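Local coordinates for protein nuclear RNA export factor 2, Panoramix fusion (Drosophila melanogaster, PDB 6OPF) that acts with Panoramix, Piwi and Nxt1 in a complex that silences transposons cotranscriptionally in the ovary, and may take part in mRNA export, at residues S26-S31 with E55-A60; R42-F47 with E87-Q92. All coordinates share one frame; numbering follows the deposited sequence.

Contact 1: residues S26-S31 with E55-A60; sequences STWVTS and EIPDLA
Trp28 reaches out from helix 26-31 and meets four residues of 55-60 with its indole. Ile56 lies over one face. Its CG1 sits 4.0 Å from the centroid of the six-membered ring of Trp28 and 21° off the ring normal, a CH-pi contact displaced toward the ring's rim. At the far end of the ring, CH2 of Trp28 comes within 3.2 Å of the Glu55 backbone O. This is a carbon-to-oxygen contact, not a conventional hydrogen bond. Pro57 comes in at a slant, with its CD 4.0 Å from Trp28 CZ2. The methyl CB of Ala60 meets the pyrrole part of the indole, 3.7 Å from Trp28 CD1. With CG anti to the carbonyl carbon (chi1 -78°), the Trp28 indole is directed at 55-60, where it meets these four residues.

Both segments belong to the Nxf2 part of the fusion, in its UBA-like TAP-C domain. The contact joins the second helix of this small helical domain to the turn after helix 40-52.

Two backbone bonds hold Ala60 beside the indole. Ala60 N donates to Pro57 O at 2.9 Å, and Ala60 also bonds to Ile25 just before helix 26-35. Ile56 is backed by Leu24, Phe47 and Phe61. On the helix, Ser31 OG bonds Thr27 O at 2.9 Å from above the carbonyl plane, and Ser31 N reaches the same oxygen from the other face. Ser31 OG also bonds Ser26 OG of the second subunit, whose Thr27 packs on Trp28.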
ATOM      1  N   SER D  26       2.758  12.575 -11.325  1.00 23.74           N
ATOM      2  CA  SER D  26       1.841  12.383 -10.203  1.00 24.59           C
ATOM      3  C   SER D  26       2.560  12.302  -8.863  1.00 20.32           C
ATOM      4  O   SER D  26       2.017  12.753  -7.846  1.00 20.88           O
ATOM      5  CB  SER D  26       0.991  11.138 -10.441  1.00 22.52           C
ATOM      6  OG  SER D  26       0.072  11.368 -11.501  1.00 25.55           O
ATOM      7  N   THR D  27       3.765  11.734  -8.834  1.00 22.66           N
ATOM      8  CA  THR D  27       4.544  11.709  -7.595  1.00 21.78           C
ATOM      9  C   THR D  27       4.769  13.112  -7.050  1.00 21.71           C
ATOM     10  O   THR D  27       4.522  13.377  -5.871  1.00 22.30           O
ATOM     11  CB  THR D  27       5.893  11.034  -7.830  1.00 25.00           C
ATOM     12  OG1 THR D  27       6.498  11.581  -9.008  1.00 20.58           O
ATOM     13  CG2 THR D  27       5.707   9.543  -8.013  1.00 23.09           C
ATOM     14  N   TRP D  28       5.275  14.021  -7.889  1.00 21.72           N
ATOM     15  CA  TRP D  28       5.499  15.398  -7.455  1.00 19.67           C
ATOM     16  C   TRP D  28       4.195  16.085  -7.079  1.00 23.54           C
ATOM     17  O   TRP D  28       4.130  16.792  -6.065  1.00 23.01           O
ATOM     18  CB  TRP D  28       6.219  16.179  -8.556  1.00 21.74           C
ATOM     19  CG  TRP D  28       7.697  15.898  -8.645  1.00 23.42           C
ATOM     20  CD1 TRP D  28       8.319  15.063  -9.535  1.00 22.63           C
ATOM     21  CD2 TRP D  28       8.738  16.463  -7.832  1.00 24.77           C
ATOM     22  NE1 TRP D  28       9.677  15.072  -9.320  1.00 25.14           N
ATOM     23  CE2 TRP D  28       9.960  15.907  -8.272  1.00 25.12           C
ATOM     24  CE3 TRP D  28       8.756  17.363  -6.756  1.00 28.12           C
ATOM     25  CZ2 TRP D  28      11.193  16.239  -7.693  1.00 26.74           C
ATOM     26  CZ3 TRP D  28       9.986  17.691  -6.177  1.00 28.71           C
ATOM     27  CH2 TRP D  28      11.182  17.129  -6.650  1.00 27.16           C
ATOM     28  N   VAL D  29       3.134  15.877  -7.872  1.00 21.32           N
ATOM     29  CA  VAL D  29       1.830  16.471  -7.548  1.00 20.81           C
ATOM     30  C   VAL D  29       1.405  16.087  -6.136  1.00 23.40           C
ATOM     31  O   VAL D  29       1.047  16.944  -5.320  1.00 20.15           O
ATOM     32  CB  VAL D  29       0.760  16.062  -8.584  1.00 20.63           C
ATOM     33  CG1 VAL D  29      -0.644  16.482  -8.105  1.00 22.90           C
ATOM     34  CG2 VAL D  29       1.047  16.699  -9.949  1.00 19.86           C
ATOM     35  N   THR D  30       1.432  14.786  -5.832  1.00 24.15           N
ATOM     36  CA  THR D  30       0.942  14.309  -4.544  1.00 24.41           C
ATOM     37  C   THR D  30       1.805  14.821  -3.401  1.00 26.97           C
ATOM     38  O   THR D  30       1.286  15.268  -2.371  1.00 30.48           O
ATOM     39  CB  THR D  30       0.906  12.778  -4.538  1.00 28.18           C
ATOM     40  OG1 THR D  30       0.149  12.314  -5.664  1.00 31.20           O
ATOM     41  CG2 THR D  30       0.287  12.266  -3.244  1.00 28.27           C
ATOM     42  N   SER D  31       3.127  14.772  -3.574  1.00 24.00           N
ATOM     43  CA  SER D  31       4.041  15.214  -2.525  1.00 24.27           C
ATOM     44  C   SER D  31       3.857  16.689  -2.212  1.00 24.80           C
ATOM     45  O   SER D  31       3.811  17.074  -1.042  1.00 24.38           O
ATOM     46  CB  SER D  31       5.493  14.917  -2.927  1.00 24.21           C
ATOM     47  OG  SER D  31       5.622  13.534  -3.238  1.00 28.73           O
ATOM     48  N   GLU D  55      14.840  22.068  -7.494  1.00 27.43           N
ATOM     49  CA  GLU D  55      14.484  20.758  -6.957  1.00 27.35           C
ATOM     50  C   GLU D  55      13.764  19.882  -7.972  1.00 30.04           C
ATOM     51  O   GLU D  55      13.749  18.655  -7.815  1.00 30.10           O
ATOM     52  CB  GLU D  55      13.608  20.902  -5.712  1.00 29.76           C
ATOM     53  CG  GLU D  55      14.348  21.190  -4.420  1.00 37.99           C
ATOM     54  CD  GLU D  55      13.468  21.026  -3.183  1.00 47.63           C
ATOM     55  OE1 GLU D  55      13.375  21.998  -2.401  1.00 49.12           O
ATOM     56  OE2 GLU D  55      12.880  19.930  -2.989  1.00 48.07           O
ATOM     57  N   ILE D  56      13.162  20.471  -8.998  1.00 30.68           N
ATOM     58  CA  ILE D  56      12.271  19.730  -9.884  1.00 26.90           C
ATOM     59  C   ILE D  56      12.935  19.631 -11.252  1.00 26.69           C
ATOM     60  O   ILE D  56      13.141  20.657 -11.918  1.00 27.04           O
ATOM     61  CB  ILE D  56      10.882  20.373  -9.983  1.00 29.11           C
ATOM     62  CG1 ILE D  56      10.291  20.578  -8.589  1.00 30.34           C
ATOM     63  CG2 ILE D  56       9.972  19.489 -10.844  1.00 24.48           C
ATOM     64  CD1 ILE D  56       8.944  21.300  -8.576  1.00 30.33           C
ATOM     65  N   PRO D  57      13.312  18.432 -11.696  1.00 27.65           N
ATOM     66  CA  PRO D  57      13.975  18.302 -12.997  1.00 24.79           C
ATOM     67  C   PRO D  57      13.023  18.583 -14.151  1.00 29.48           C
ATOM     68  O   PRO D  57      11.802  18.430 -14.033  1.00 25.47           O
ATOM     69  CB  PRO D  57      14.457  16.845 -13.001  1.00 29.33           C
ATOM     70  CG  PRO D  57      13.576  16.142 -11.984  1.00 29.76           C
ATOM     71  CD  PRO D  57      13.315  17.168 -10.934  1.00 27.86           C
ATOM     72  N   ASP D  58      13.604  19.009 -15.283  1.00 27.76           N
ATOM     73  CA  ASP D  58      12.796  19.300 -16.467  1.00 28.61           C
ATOM     74  C   ASP D  58      11.921  18.107 -16.859  1.00 28.59           C
ATOM     75  O   ASP D  58      10.755  18.284 -17.224  1.00 27.05           O
ATOM     76  CB  ASP D  58      13.693  19.706 -17.631  1.00 32.17           C
ATOM     77  CG  ASP D  58      14.325  21.091 -17.450  1.00 33.12           C
ATOM     78  OD1 ASP D  58      14.067  21.764 -16.433  1.00 30.92           O
ATOM     79  OD2 ASP D  58      15.063  21.509 -18.367  1.00 36.55           O
ATOM     80  N   LEU D  59      12.429  16.887 -16.753  1.00 28.12           N
ATOM     81  CA  LEU D  59      11.620  15.692 -17.118  1.00 30.48           C
ATOM     82  C   LEU D  59      10.355  15.571 -16.272  1.00 28.44           C
ATOM     83  O   LEU D  59       9.472  14.893 -16.701  1.00 29.74           O
ATOM     84  CB  LEU D  59      12.362  14.362 -16.947  1.00 30.97           C
ATOM     85  CG  LEU D  59      13.866  14.331 -16.791  1.00 43.46           C
ATOM     86  CD1 LEU D  59      14.261  13.582 -15.515  1.00 43.79           C
ATOM     87  CD2 LEU D  59      14.501  13.666 -18.007  1.00 42.01           C
ATOM     88  N   ALA D  60      10.336  16.133 -15.078  1.00 24.76           N
ATOM     89  CA  ALA D  60       9.138  15.972 -14.257  1.00 26.07           C
ATOM     90  C   ALA D  60       7.939  16.735 -14.804  1.00 26.51           C
ATOM     91  O   ALA D  60       6.817  16.522 -14.323  1.00 25.94           O
ATOM     92  CB  ALA D  60       9.406  16.413 -12.826  1.00 22.71           C
TER

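Contact 2: residues R42-F47 with E87-Q92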
ATOM      1  N   ARG D  42      -1.294  27.311  -1.136  1.00 30.47           N
ATOM      2  CA  ARG D  42       0.000  26.970  -0.551  1.00 32.89           C
ATOM      3  C   ARG D  42       0.785  26.042  -1.471  1.00 32.58           C
ATOM      4  O   ARG D  42       2.010  26.183  -1.620  1.00 33.18           O
ATOM      5  CB  ARG D  42      -0.210  26.334   0.825  1.00 36.30           C
ATOM      6  CG  ARG D  42       1.057  26.168   1.672  1.00 41.98           C
ATOM      7  CD  ARG D  42       0.689  26.002   3.140  1.00 44.07           C
ATOM      8  NE  ARG D  42      -0.549  26.719   3.457  1.00 52.69           N
ATOM      9  CZ  ARG D  42      -1.601  26.176   4.070  1.00 54.27           C
ATOM     10  NH1 ARG D  42      -1.573  24.900   4.441  1.00 50.73           N
ATOM     11  NH2 ARG D  42      -2.686  26.906   4.312  1.00 54.99           N
ATOM     12  N   ALA D  43       0.088  25.103  -2.125  1.00 33.01           N
ATOM     13  CA  ALA D  43       0.756  24.138  -2.994  1.00 31.71           C
ATOM     14  C   ALA D  43       1.382  24.812  -4.212  1.00 30.65           C
ATOM     15  O   ALA D  43       2.495  24.454  -4.617  1.00 29.65           O
ATOM     16  CB  ALA D  43      -0.226  23.056  -3.426  1.00 25.50           C
ATOM     17  N   LEU D  44       0.681  25.771  -4.826  1.00 28.40           N
ATOM     18  CA  LEU D  44       1.275  26.484  -5.957  1.00 29.67           C
ATOM     19  C   LEU D  44       2.531  27.229  -5.524  1.00 28.71           C
ATOM     20  O   LEU D  44       3.533  27.249  -6.248  1.00 26.10           O
ATOM     21  CB  LEU D  44       0.264  27.451  -6.579  1.00 27.04           C
ATOM     22  CG  LEU D  44      -0.956  26.823  -7.281  1.00 28.11           C
ATOM     23  CD1 LEU D  44      -1.998  27.892  -7.624  1.00 35.29           C
ATOM     24  CD2 LEU D  44      -0.538  26.080  -8.533  1.00 24.83           C
ATOM     25  N   LYS D  45       2.504  27.805  -4.326  1.00 30.21           N
ATOM     26  CA  LYS D  45       3.648  28.563  -3.836  1.00 33.92           C
ATOM     27  C   LYS D  45       4.829  27.655  -3.511  1.00 32.53           C
ATOM     28  O   LYS D  45       5.991  28.021  -3.759  1.00 27.98           O
ATOM     29  CB  LYS D  45       3.234  29.388  -2.618  1.00 34.85           C
ATOM     30  CG  LYS D  45       2.666  30.759  -3.002  1.00 33.59           C
ATOM     31  CD  LYS D  45       2.427  31.618  -1.775  1.00 35.55           C
ATOM     32  CE  LYS D  45       0.966  31.556  -1.341  1.00 43.81           C
ATOM     33  NZ  LYS D  45       0.686  32.465  -0.193  1.00 45.76           N
ATOM     34  N   LEU D  46       4.554  26.480  -2.935  1.00 32.36           N
ATOM     35  CA  LEU D  46       5.614  25.504  -2.699  1.00 31.39           C
ATOM     36  C   LEU D  46       6.225  25.046  -4.012  1.00 29.68           C
ATOM     37  O   LEU D  46       7.457  24.950  -4.144  1.00 27.20           O
ATOM     38  CB  LEU D  46       5.072  24.301  -1.930  1.00 31.61           C
ATOM     39  CG  LEU D  46       5.263  24.270  -0.420  1.00 42.71           C
ATOM     40  CD1 LEU D  46       4.407  23.163   0.185  1.00 39.61           C
ATOM     41  CD2 LEU D  46       6.740  24.086  -0.060  1.00 40.04           C
ATOM     42  N   PHE D  47       5.368  24.730  -4.988  1.00 25.82           N
ATOM     43  CA  PHE D  47       5.842  24.382  -6.321  1.00 25.81           C
ATOM     44  C   PHE D  47       6.831  25.417  -6.834  1.00 26.51           C
ATOM     45  O   PHE D  47       7.941  25.078  -7.268  1.00 27.27           O
ATOM     46  CB  PHE D  47       4.656  24.260  -7.276  1.00 26.38           C
ATOM     47  CG  PHE D  47       5.049  24.286  -8.716  1.00 26.82           C
ATOM     48  CD1 PHE D  47       5.923  23.330  -9.221  1.00 24.99           C
ATOM     49  CD2 PHE D  47       4.547  25.265  -9.565  1.00 25.69           C
ATOM     50  CE1 PHE D  47       6.287  23.342 -10.550  1.00 28.62           C
ATOM     51  CE2 PHE D  47       4.897  25.288 -10.905  1.00 27.45           C
ATOM     52  CZ  PHE D  47       5.769  24.333 -11.403  1.00 28.56           C
ATOM     53  N   GLU D  87       1.860  30.919 -11.480  1.00 33.27           N
ATOM     54  CA  GLU D  87       1.772  32.305 -11.029  1.00 32.74           C
ATOM     55  C   GLU D  87       0.457  32.941 -11.464  1.00 32.81           C
ATOM     56  O   GLU D  87      -0.202  33.620 -10.670  1.00 35.98           O
ATOM     57  CB  GLU D  87       2.974  33.096 -11.539  1.00 36.43           C
ATOM     58  CG  GLU D  87       4.303  32.655 -10.902  1.00 38.13           C
ATOM     59  CD  GLU D  87       5.515  33.296 -11.557  1.00 49.70           C
ATOM     60  OE1 GLU D  87       6.539  33.484 -10.857  1.00 54.49           O
ATOM     61  OE2 GLU D  87       5.446  33.622 -12.766  1.00 52.16           O
ATOM     62  N   LEU D  88       0.037  32.707 -12.704  1.00 30.86           N
ATOM     63  CA  LEU D  88      -1.240  33.264 -13.153  1.00 36.17           C
ATOM     64  C   LEU D  88      -2.406  32.760 -12.296  1.00 35.80           C
ATOM     65  O   LEU D  88      -3.243  33.551 -11.847  1.00 36.71           O
ATOM     66  CB  LEU D  88      -1.474  32.940 -14.625  1.00 33.56           C
ATOM     67  CG  LEU D  88      -2.803  33.491 -15.171  1.00 36.49           C
ATOM     68  CD1 LEU D  88      -2.908  35.010 -14.927  1.00 33.54           C
ATOM     69  CD2 LEU D  88      -2.961  33.148 -16.652  1.00 34.04           C
ATOM     70  N   VAL D  89      -2.483  31.443 -12.075  1.00 34.22           N
ATOM     71  CA  VAL D  89      -3.545  30.881 -11.238  1.00 34.35           C
ATOM     72  C   VAL D  89      -3.427  31.394  -9.806  1.00 38.24           C
ATOM     73  O   VAL D  89      -4.432  31.735  -9.167  1.00 37.91           O
ATOM     74  CB  VAL D  89      -3.509  29.341 -11.285  1.00 33.83           C
ATOM     75  CG1 VAL D  89      -4.527  28.749 -10.313  1.00 35.97           C
ATOM     76  CG2 VAL D  89      -3.761  28.841 -12.705  1.00 27.99           C
ATOM     77  N   LEU D  90      -2.199  31.439  -9.277  1.00 37.30           N
ATOM     78  CA  LEU D  90      -1.954  32.062  -7.980  1.00 37.83           C
ATOM     79  C   LEU D  90      -2.522  33.474  -7.943  1.00 42.22           C
ATOM     80  O   LEU D  90      -3.167  33.870  -6.966  1.00 42.51           O
ATOM     81  CB  LEU D  90      -0.453  32.088  -7.689  1.00 35.97           C
ATOM     82  CG  LEU D  90       0.134  31.285  -6.529  1.00 39.79           C
ATOM     83  CD1 LEU D  90       1.620  31.621  -6.393  1.00 35.29           C
ATOM     84  CD2 LEU D  90      -0.596  31.566  -5.224  1.00 40.52           C
ATOM     85  N   GLU D  91      -2.278  34.248  -9.009  1.00 41.74           N
ATOM     86  CA  GLU D  91      -2.822  35.601  -9.118  1.00 46.33           C
ATOM     87  C   GLU D  91      -4.339  35.602  -8.972  1.00 46.25           C
ATOM     88  O   GLU D  91      -4.904  36.421  -8.239  1.00 46.35           O
ATOM     89  CB  GLU D  91      -2.434  36.213 -10.464  1.00 46.45           C
ATOM     90  CG  GLU D  91      -1.169  37.032 -10.486  1.00 50.13           C
ATOM     91  CD  GLU D  91      -0.865  37.563 -11.882  1.00 59.95           C
ATOM     92  OE1 GLU D  91      -1.711  38.318 -12.427  1.00 59.58           O
ATOM     93  OE2 GLU D  91       0.211  37.217 -12.431  1.00 58.75           O
ATOM     94  N   GLN D  92      -5.016  34.698  -9.686  1.00 45.22           N
ATOM     95  CA  GLN D  92      -6.474  34.663  -9.650  1.00 45.18           C
ATOM     96  C   GLN D  92      -6.985  34.305  -8.264  1.00 49.89           C
ATOM     97  O   GLN D  92      -8.055  34.769  -7.852  1.00 50.44           O
ATOM     98  CB  GLN D  92      -7.000  33.676 -10.690  1.00 41.55           C
ATOM     99  CG  GLN D  92      -6.531  33.970 -12.111  1.00 42.65           C
ATOM    100  CD  GLN D  92      -6.678  35.438 -12.479  1.00 46.22           C
ATOM    101  OE1 GLN D  92      -7.751  36.028 -12.334  1.00 39.64           O
ATOM    102  NE2 GLN D  92      -5.589  36.037 -12.951  1.00 47.96           N
TER
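Leu44, Lys45, Val89 and Leu90 make this contact with aliphatic carbons, and no flat group has a face or edge in it. The nearby ring of Phe47 instead packs on Phe18, Thr22 and Ala86. Leu44 points at the opposite helix. Its CB lies 3.8 Å from Leu90 CG, while its branch tip CD1 is 3.8 Å from Val89 CG1. The Leu44 and Val89 side chains cross at about a right angle. In Leu44, CG stands anti to the carbonyl carbon (chi1 -67°) and CD1 extends on from it (chi2 170°) toward Val89. Lys45 lies across the end of Leu90, with Lys45 CG 3.7 Å from Leu90 CD1. Its chain then bends at chi3, and Lys45 CE comes 4.2 Å from Leu90 CD2.

The axes of the two short segments run roughly antiparallel, at 148°, and approach to 9.9 Å. Helix 42-47 is in the Nxf2 TAP-C domain. Helix 87-92 is in the Nxf2-interacting region of Panoramix, joined to it here by an engineered fusion. Phe18, Ala86 and Ile93 also pack on Leu44.

No hydrogen bond or salt bridge crosses between the segments, so the contact rests on van der Waals packing of aliphatic carbons, with only Leu44 buried and the lysine contributing its aliphatic stem.

Overall arrangement
The contact centres are about 16 Å apart, on opposite sides of the chain's centre. Their segments alternate along the chain: 26-31, 42-47, 55-60, then 87-92. Contact 1 lies wholly in the Nxf2 TAP-C domain and ties helix 26-35 to the turn after helix 40-52. Contact 2 joins helix 40-52 to the Panoramix helix 75-93. The two meet directly where Ile56 CD1 touches Phe47 CD1 at 3.7 Å. Helix 40-52 thus links the domain interior to the Panoramix side. TAP-C is known to mediate Panoramix binding, but the covalent connection here is engineered. Contact 1 also borders the second subunit, whereas no other chain of the assembly touches contact 2.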